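Local atomic coordinates of cell division control protein (Pyrococcus abyssi, PDB entry 6RPP), a protein that is an intein of a replicative MCM helicase, which probably excises itself from its host by protein splicing and joins the flanking exteins. Residues 74-79 and 145-150. The protein carries 2 engineered substitutions. Sequence-based numbering, arbitrary orientation.
Sequences RTAPKK and PWVYDL
Arg-74 and Val-147 grip each other through both backbone bonds of an antiparallel hydrogen-bonded pair: Arg-74 N gives its hydrogen to Val-147 O at 2.9 Å, and Val-147 N returns one to Arg-74 O at 2.8 Å, nearly along the C=O axis. That same Arg-74 O also receives a CA-H...O contact from Trp-146 and lies at the edge of the indole, near its plane, 3.5 Å from CE3. Two residues on, just past the end of the strand at Thr-75, Ala-76 N reaches Pro-145 O at 2.9 Å; the hydrogen bond is straight at the hydrogen (170°), yet the donor sits above the carbonyl plane, 54° out of it. Ala-76 CB points toward the partner segment, close to Pro-145 O, and meets Val-147 CG1 at 3.9 Å, with Pro-77 CD touching the same methyl more loosely. The other methyl, CG2, sits in the crowded position between backbone N and carbonyl carbon, which lays it against Arg-74 O and Thr-75 O. The Arg-74/Val-147 pair joins the end of strand 63-75 to the start of strand 146-151, an outermost strand of a four-stranded antiparallel sheet in the HINT fold of inteins, and the Ala-76 bond carries the pairing into the loop. Thr-75 and Trp-146 diverge, but with CG anti to the carbonyl carbon (chi1 -60°) the indole lies back toward 74-75, Trp-146 CZ3 4.0 Å from Thr-75 OG1, the side chains crossing obliquely. The Arg-74 chain is extended from CG to NE and leads the guanidinium away from 145-150; water 1, in plane at its edge, bonds weakly to NH2 and donates to Asp-149 OD2 at 2.8 Å. Further out, Trp-72 makes a cation-pi contact with Arg-74, and Asp-149 OD2 also accepts from Ala-168 N.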
loop_
_atom_site.group_PDB
_atom_site.type_symbol
_atom_site.label_atom_id
_atom_site.label_comp_id
_atom_site.label_asym_id
_atom_site.label_seq_id
_atom_site.Cartn_x
_atom_site.Cartn_y
_atom_site.Cartn_z
ATOM N N ARG A 74 0.810 -5.126 11.441
ATOM C CA ARG A 74 2.158 -5.451 11.863
ATOM C C ARG A 74 2.699 -4.357 12.769
ATOM O O ARG A 74 2.324 -3.189 12.657
ATOM C CB ARG A 74 3.131 -5.661 10.665
ATOM C CG ARG A 74 2.725 -6.828 9.747
ATOM C CD ARG A 74 3.932 -7.389 8.988
ATOM N NE ARG A 74 3.544 -8.033 7.729
ATOM C CZ ARG A 74 3.579 -9.343 7.519
ATOM N NH1 ARG A 74 4.000 -10.155 8.477
ATOM N NH2 ARG A 74 3.201 -9.840 6.347
ATOM N N THR A 75 3.630 -4.738 13.642
ATOM C CA THR A 75 4.308 -3.742 14.450
ATOM C C THR A 75 5.031 -2.725 13.562
ATOM O O THR A 75 5.772 -3.084 12.635
ATOM C CB THR A 75 5.301 -4.433 15.396
ATOM O OG1 THR A 75 4.591 -5.394 16.186
ATOM C CG2 THR A 75 5.979 -3.458 16.331
ATOM N N ALA A 76 4.853 -1.462 13.878
ATOM C CA ALA A 76 5.558 -0.438 13.127
ATOM C C ALA A 76 7.069 -0.551 13.364
ATOM O O ALA A 76 7.536 -0.827 14.491
ATOM C CB ALA A 76 5.065 0.943 13.536
ATOM N N PRO A 77 7.876 -0.314 12.338
ATOM C CA PRO A 77 9.322 -0.180 12.556
ATOM C C PRO A 77 9.704 1.094 13.340
ATOM O O PRO A 77 8.841 1.946 13.637
ATOM C CB PRO A 77 9.871 -0.169 11.125
ATOM C CG PRO A 77 8.778 0.418 10.294
ATOM C CD PRO A 77 7.482 -0.155 10.907
ATOM N N LYS A 78 10.987 1.205 13.697
ATOM C CA LYS A 78 11.409 2.327 14.500
ATOM C C LYS A 78 11.349 3.622 13.708
ATOM O O LYS A 78 11.204 4.703 14.309
ATOM C CB LYS A 78 12.819 2.052 15.029
ATOM C CG LYS A 78 12.917 0.887 16.032
ATOM C CD LYS A 78 12.118 1.177 17.303
ATOM C CE LYS A 78 12.572 0.308 18.494
ATOM N NZ LYS A 78 11.776 0.615 19.749
ATOM N N LYS A 79 11.469 3.544 12.370
ATOM C CA LYS A 79 11.432 4.701 11.477
ATOM C C LYS A 79 10.449 4.409 10.361
ATOM O O LYS A 79 10.275 3.257 9.965
ATOM C CB LYS A 79 12.835 5.052 10.845
ATOM C CG LYS A 79 13.866 5.298 11.931
ATOM C CD LYS A 79 15.196 5.806 11.436
ATOM C CE LYS A 79 15.897 6.646 12.521
ATOM N NZ LYS A 79 14.963 7.302 13.492
ATOM N N PRO A 145 1.897 2.932 16.491
ATOM C CA PRO A 145 2.839 1.798 16.549
ATOM C C PRO A 145 2.409 0.598 15.708
ATOM O O PRO A 145 3.023 -0.472 15.839
ATOM C CB PRO A 145 2.860 1.462 18.037
ATOM C CG PRO A 145 1.429 1.689 18.435
ATOM C CD PRO A 145 1.051 3.002 17.713
ATOM N N TRP A 146 1.472 0.804 14.770
ATOM C CA TRP A 146 1.047 -0.264 13.891
ATOM C C TRP A 146 1.104 0.184 12.453
ATOM O O TRP A 146 0.932 1.365 12.162
ATOM C CB TRP A 146 -0.379 -0.699 14.203
ATOM C CG TRP A 146 -0.536 -1.186 15.583
ATOM C CD1 TRP A 146 -1.119 -0.499 16.635
ATOM C CD2 TRP A 146 -0.171 -2.463 16.096
ATOM N NE1 TRP A 146 -1.076 -1.249 17.757
ATOM C CE2 TRP A 146 -0.493 -2.461 17.474
ATOM C CE3 TRP A 146 0.442 -3.604 15.548
ATOM C CZ2 TRP A 146 -0.305 -3.591 18.307
ATOM C CZ3 TRP A 146 0.653 -4.706 16.362
ATOM C CH2 TRP A 146 0.296 -4.688 17.729
ATOM N N VAL A 147 1.361 -0.765 11.558
ATOM C CA VAL A 147 1.272 -0.524 10.114
ATOM C C VAL A 147 0.445 -1.635 9.456
ATOM O O VAL A 147 0.209 -2.697 10.049
ATOM C CB VAL A 147 2.654 -0.439 9.453
ATOM C CG1 VAL A 147 3.361 0.858 9.974
ATOM C CG2 VAL A 147 3.520 -1.605 9.835
ATOM N N TYR A 148 0.067 -1.407 8.176
ATOM C CA TYR A 148 -1.033 -2.205 7.609
ATOM C C TYR A 148 -0.753 -2.604 6.168
ATOM O O TYR A 148 -0.086 -1.899 5.417
ATOM C CB TYR A 148 -2.308 -1.390 7.650
ATOM C CG TYR A 148 -2.707 -1.060 9.084
ATOM C CD1 TYR A 148 -3.414 -1.980 9.817
ATOM C CD2 TYR A 148 -2.318 0.150 9.706
ATOM C CE1 TYR A 148 -3.752 -1.714 11.110
ATOM C CE2 TYR A 148 -2.670 0.436 11.036
ATOM C CZ TYR A 148 -3.384 -0.530 11.714
ATOM O OH TYR A 148 -3.700 -0.237 13.025
ATOM N N ASP A 149 -1.358 -3.698 5.741
ATOM C CA ASP A 149 -1.197 -4.099 4.347
ATOM C C ASP A 149 -2.392 -4.959 3.981
ATOM O O ASP A 149 -3.144 -5.398 4.848
ATOM C CB ASP A 149 0.109 -4.877 4.167
ATOM C CG ASP A 149 0.489 -5.093 2.713
ATOM O OD1 ASP A 149 0.066 -4.258 1.870
ATOM O OD2 ASP A 149 1.201 -6.097 2.484
ATOM N N LEU A 150 -2.551 -5.199 2.676
ATOM C CA LEU A 150 -3.582 -6.085 2.163
ATOM C C LEU A 150 -2.923 -7.046 1.196
ATOM O O LEU A 150 -1.901 -6.723 0.598
ATOM C CB LEU A 150 -4.681 -5.359 1.400
ATOM C CG LEU A 150 -5.385 -4.288 2.218
ATOM C CD1 LEU A 150 -6.178 -3.462 1.224
ATOM C CD2 LEU A 150 -6.246 -4.909 3.244
HETATM O O HOH W 1 2.905 -6.980 4.534
#